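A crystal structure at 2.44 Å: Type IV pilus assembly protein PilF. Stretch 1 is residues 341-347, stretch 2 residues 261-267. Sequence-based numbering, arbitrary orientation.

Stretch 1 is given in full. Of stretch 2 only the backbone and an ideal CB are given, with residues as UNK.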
ATOM      1  N   ILE C 341       4.321  10.499  18.271  1.00 52.48           N
ATOM      2  CA  ILE C 341       4.825  10.479  16.900  1.00 47.40           C
ATOM      3  C   ILE C 341       5.541   9.164  16.615  1.00 51.83           C
ATOM      4  O   ILE C 341       5.310   8.522  15.581  1.00 47.32           O
ATOM      5  CB  ILE C 341       5.743  11.685  16.652  1.00 44.46           C
ATOM      6  CG1 ILE C 341       4.916  12.961  16.602  1.00 48.41           C
ATOM      7  CG2 ILE C 341       6.520  11.495  15.370  1.00 49.37           C
ATOM      8  CD1 ILE C 341       5.644  14.159  17.158  1.00 56.65           C
ATOM      9  N   ARG C 342       6.428   8.749  17.530  1.00 53.23           N
ATOM     10  CA  ARG C 342       7.082   7.448  17.406  1.00 52.77           C
ATOM     11  C   ARG C 342       6.047   6.366  17.178  1.00 51.33           C
ATOM     12  O   ARG C 342       6.155   5.564  16.246  1.00 51.40           O
ATOM     13  CB  ARG C 342       7.918   7.149  18.659  1.00 56.01           C
ATOM     14  CG  ARG C 342       9.356   7.633  18.566  1.00 52.01           C
ATOM     15  CD  ARG C 342      10.179   7.272  19.771  1.00 51.29           C
ATOM     16  NE  ARG C 342      10.862   8.443  20.322  1.00 59.09           N
ATOM     17  CZ  ARG C 342      10.442   9.114  21.393  1.00 57.95           C
ATOM     18  NH1 ARG C 342       9.349   8.727  22.034  1.00 62.43           N
ATOM     19  NH2 ARG C 342      11.117  10.169  21.832  1.00 58.36           N
ATOM     20  N   HIS C 343       5.002   6.376  18.005  1.00 52.08           N
ATOM     21  CA  HIS C 343       3.888   5.449  17.844  1.00 61.20           C
ATOM     22  C   HIS C 343       3.241   5.590  16.458  1.00 57.82           C
ATOM     23  O   HIS C 343       2.895   4.584  15.819  1.00 55.79           O
ATOM     24  CB  HIS C 343       2.904   5.694  18.999  1.00 61.54           C
ATOM     25  CG  HIS C 343       1.689   4.824  18.983  1.00 70.92           C
ATOM     26  ND1 HIS C 343       1.636   3.616  18.318  1.00 76.23           N
ATOM     27  CD2 HIS C 343       0.474   4.990  19.561  1.00 71.26           C
ATOM     28  CE1 HIS C 343       0.440   3.079  18.481  1.00 78.75           C
ATOM     29  NE2 HIS C 343      -0.282   3.891  19.234  1.00 83.71           N
ATOM     30  N   ALA C 344       3.114   6.821  15.948  1.00 51.91           N
ATOM     31  CA  ALA C 344       2.475   6.993  14.642  1.00 52.84           C
ATOM     32  C   ALA C 344       3.359   6.480  13.511  1.00 51.21           C
ATOM     33  O   ALA C 344       2.848   5.948  12.518  1.00 49.02           O
ATOM     34  CB  ALA C 344       2.106   8.456  14.406  1.00 44.31           C
ATOM     35  N   ILE C 345       4.683   6.641  13.642  1.00 49.98           N
ATOM     36  CA  ILE C 345       5.623   6.136  12.642  1.00 46.57           C
ATOM     37  C   ILE C 345       5.539   4.619  12.560  1.00 50.62           C
ATOM     38  O   ILE C 345       5.399   4.041  11.472  1.00 45.50           O
ATOM     39  CB  ILE C 345       7.058   6.596  12.973  1.00 48.59           C
ATOM     40  CG1 ILE C 345       7.108   8.116  13.137  1.00 49.97           C
ATOM     41  CG2 ILE C 345       8.056   6.122  11.899  1.00 43.05           C
ATOM     42  CD1 ILE C 345       8.393   8.669  13.714  1.00 47.41           C
ATOM     43  N   VAL C 346       5.673   3.955  13.717  1.00 51.78           N
ATOM     44  CA  VAL C 346       5.526   2.501  13.795  1.00 56.79           C
ATOM     45  C   VAL C 346       4.238   2.075  13.100  1.00 54.12           C
ATOM     46  O   VAL C 346       4.256   1.297  12.135  1.00 46.98           O
ATOM     47  CB  VAL C 346       5.549   2.028  15.263  1.00 57.33           C
ATOM     48  CG1 VAL C 346       5.321   0.525  15.343  1.00 50.06           C
ATOM     49  CG2 VAL C 346       6.855   2.418  15.963  1.00 50.13           C
ATOM     50  N   ALA C 347       3.104   2.625  13.560  1.00 51.42           N
ATOM     51  CA  ALA C 347       1.809   2.309  12.958  1.00 55.35           C
ATOM     52  C   ALA C 347       1.825   2.492  11.442  1.00 55.05           C
ATOM     53  O   ALA C 347       1.253   1.681  10.703  1.00 55.03           O
ATOM     54  CB  ALA C 347       0.717   3.171  13.591  1.00 49.04           C
ATOM     55  N   UNK C 261      13.672   1.185   7.637  1.00 41.13           N
ATOM     56  CA  UNK C 261      12.612   0.505   8.375  1.00 47.38           C
ATOM     57  C   UNK C 261      11.891   1.491   9.286  1.00 43.58           C
ATOM     58  O   UNK C 261      12.546   2.238  10.025  1.00 49.19           O
ATOM     59  CB  UNK C 261      13.180  -0.658   9.190  1.00 47.38           C
ATOM     60  N   UNK C 262      10.566   1.527   9.270  1.00 46.49           N
ATOM     61  CA  UNK C 262       9.851   2.411  10.205  1.00 45.47           C
ATOM     62  C   UNK C 262      10.274   2.227  11.658  1.00 45.57           C
ATOM     63  O   UNK C 262      10.311   3.209  12.413  1.00 46.67           O
ATOM     64  CB  UNK C 262       8.344   2.173  10.090  1.00 45.47           C
ATOM     65  N   UNK C 263      10.609   1.009  12.084  1.00 45.05           N
ATOM     66  CA  UNK C 263      11.020   0.873  13.475  1.00 44.86           C
ATOM     67  C   UNK C 263      12.385   1.514  13.700  1.00 43.34           C
ATOM     68  O   UNK C 263      12.608   2.137  14.744  1.00 38.89           O
ATOM     69  CB  UNK C 263      11.053  -0.602  13.881  1.00 44.86           C
ATOM     70  N   UNK C 264      13.281   1.435  12.714  1.00 40.04           N
ATOM     71  CA  UNK C 264      14.540   2.164  12.821  1.00 43.28           C
ATOM     72  C   UNK C 264      14.331   3.679  12.719  1.00 42.12           C
ATOM     73  O   UNK C 264      15.045   4.440  13.377  1.00 38.68           O
ATOM     74  CB  UNK C 264      15.509   1.696  11.733  1.00 43.28           C
ATOM     75  N   UNK C 265      13.342   4.140  11.944  1.00 43.15           N
ATOM     76  CA  UNK C 265      13.035   5.570  11.924  1.00 40.30           C
ATOM     77  C   UNK C 265      12.521   6.019  13.284  1.00 38.51           C
ATOM     78  O   UNK C 265      12.933   7.057  13.815  1.00 40.48           O
ATOM     79  CB  UNK C 265      12.007   5.888  10.837  1.00 40.30           C
ATOM     80  N   UNK C 266      11.625   5.233  13.877  1.00 40.89           N
ATOM     81  CA  UNK C 266      11.036   5.612  15.157  1.00 45.13           C
ATOM     82  C   UNK C 266      12.092   5.691  16.255  1.00 40.11           C
ATOM     83  O   UNK C 266      12.047   6.579  17.114  1.00 38.14           O
ATOM     84  CB  UNK C 266       9.943   4.617  15.552  1.00 45.13           C
ATOM     85  N   UNK C 267      13.060   4.780  16.228  1.00 36.02           N
ATOM     86  CA  UNK C 267      14.051   4.695  17.289  1.00 41.30           C
ATOM     87  C   UNK C 267      15.121   5.786  17.225  1.00 39.79           C
ATOM     88  O   UNK C 267      15.751   6.066  18.247  1.00 36.04           O
ATOM     89  CB  UNK C 267      14.725   3.322  17.242  1.00 41.30           C
TER

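The two segments are helices running nearly antiparallel, at 170°, with axes only 8.4 Å apart at closest approach. So tight a packing leaves little room for bulk where the backbones come nearest.

Position 261 lies just before the helix, at the N-cap, with an extended psi of 131° and nothing of stretch 1 within 5.5 Å of its ideal CB. Capping favors Ser, Thr, Asp or Asn, but stretch 1 imposes no choice. The residue is Glu 261, whose backbone O accepts the first helical hydrogen bond, from the backbone N of 265 at 2.8 Å.

Position 262 opens the helix, and its CB points toward stretch 1, 3.8 Å from Ile 345 O. Its CA is 5.6 Å from that of Val 346, so a compact side chain is suitable. Phi is -52°, and a first-turn amide has no helical acceptor to lose, which makes proline attractive; alanine or serine would also be reasonable. It is Pro 262, its ring closing on its own nitrogen. Its carbonyl O lies 3.7 Å from Ile 345 CG2. Pro 262 O also accepts a hydrogen bond from the backbone N of 266, at 2.8 Å.

At 263 the CB points sideways, with no atom of stretch 1 within 5.5 Å, so even a large side chain could be accommodated by leading away. Phe 263 does this, with chi1 in p. Position 264 is out of reach and unconstrained by stretch 1; it holds Asn 264.

Position 265 points toward stretch 1 and meets a methyl, its ideal CB 4.1 Å from Ile 345 CG2. An apolar residue is called for: Val, Leu, Ile or Met, or Ala with less contact. Ile 265, in the m, t rotamer, sets its CG2 4.0 Å from Ile 345 CG2, an apolar contact between branched side chains.

Position 266 is the most demanding. Its CA is 4.9 Å from that of Arg 342, and its CB faces Val 346 CG2 at 3.8 Å, Arg 342 O at 4.0 Å and Ile 345 CB at 4.3 Å. Small residues, Gly, Ala or Ser, suit such proximity, and the carbonyl gives a short hydroxyl something to bind. Ser 266, with chi1 in t, donates a weak hydrogen bond from OG to Arg 342 O at 3.1 Å. That carbonyl also accepts the helical bond from Val 346 N at 3.0 Å. The same OG packs 3.6 Å from Val 346 CG2.

Position 267 points away from stretch 1, so many helix-compatible residues would serve. It is Ala 267, a good helix former that adds essentially nothing to the contact.

Stretch 2 (261-267) EPFNISA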
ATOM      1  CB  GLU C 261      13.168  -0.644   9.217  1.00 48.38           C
ATOM      2  CG  GLU C 261      13.540  -1.864   8.422  1.00 49.66           C
ATOM      3  CD  GLU C 261      12.332  -2.529   7.831  1.00 53.35           C
ATOM      4  OE1 GLU C 261      11.217  -2.277   8.337  1.00 55.46           O
ATOM      5  OE2 GLU C 261      12.500  -3.307   6.869  1.00 60.97           O
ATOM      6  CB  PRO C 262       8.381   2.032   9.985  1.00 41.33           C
ATOM      7  CG  PRO C 262       8.352   1.488   8.579  1.00 45.57           C
ATOM      8  CD  PRO C 262       9.655   0.787   8.376  1.00 44.54           C
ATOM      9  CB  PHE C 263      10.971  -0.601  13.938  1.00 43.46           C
ATOM     10  CG  PHE C 263      11.965  -1.535  13.266  1.00 39.64           C
ATOM     11  CD1 PHE C 263      13.295  -1.579  13.669  1.00 42.98           C
ATOM     12  CD2 PHE C 263      11.542  -2.436  12.313  1.00 37.84           C
ATOM     13  CE1 PHE C 263      14.201  -2.469  13.083  1.00 44.60           C
ATOM     14  CE2 PHE C 263      12.434  -3.323  11.724  1.00 44.40           C
ATOM     15  CZ  PHE C 263      13.773  -3.342  12.116  1.00 46.76           C
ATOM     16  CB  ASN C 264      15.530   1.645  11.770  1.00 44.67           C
ATOM     17  CG  ASN C 264      16.188   0.307  12.187  1.00 47.23           C
ATOM     18  OD1 ASN C 264      16.119  -0.098  13.356  1.00 45.60           O
ATOM     19  ND2 ASN C 264      16.831  -0.366  11.239  1.00 44.50           N
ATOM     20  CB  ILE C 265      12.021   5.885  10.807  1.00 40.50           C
ATOM     21  CG1 ILE C 265      12.562   5.446   9.448  1.00 44.80           C
ATOM     22  CG2 ILE C 265      11.661   7.340  10.789  1.00 32.28           C
ATOM     23  CD1 ILE C 265      11.621   5.729   8.279  1.00 44.00           C
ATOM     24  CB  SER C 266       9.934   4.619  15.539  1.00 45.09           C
ATOM     25  OG  SER C 266       9.204   5.107  16.653  1.00 50.98           O
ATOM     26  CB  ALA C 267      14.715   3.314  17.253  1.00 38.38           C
TER
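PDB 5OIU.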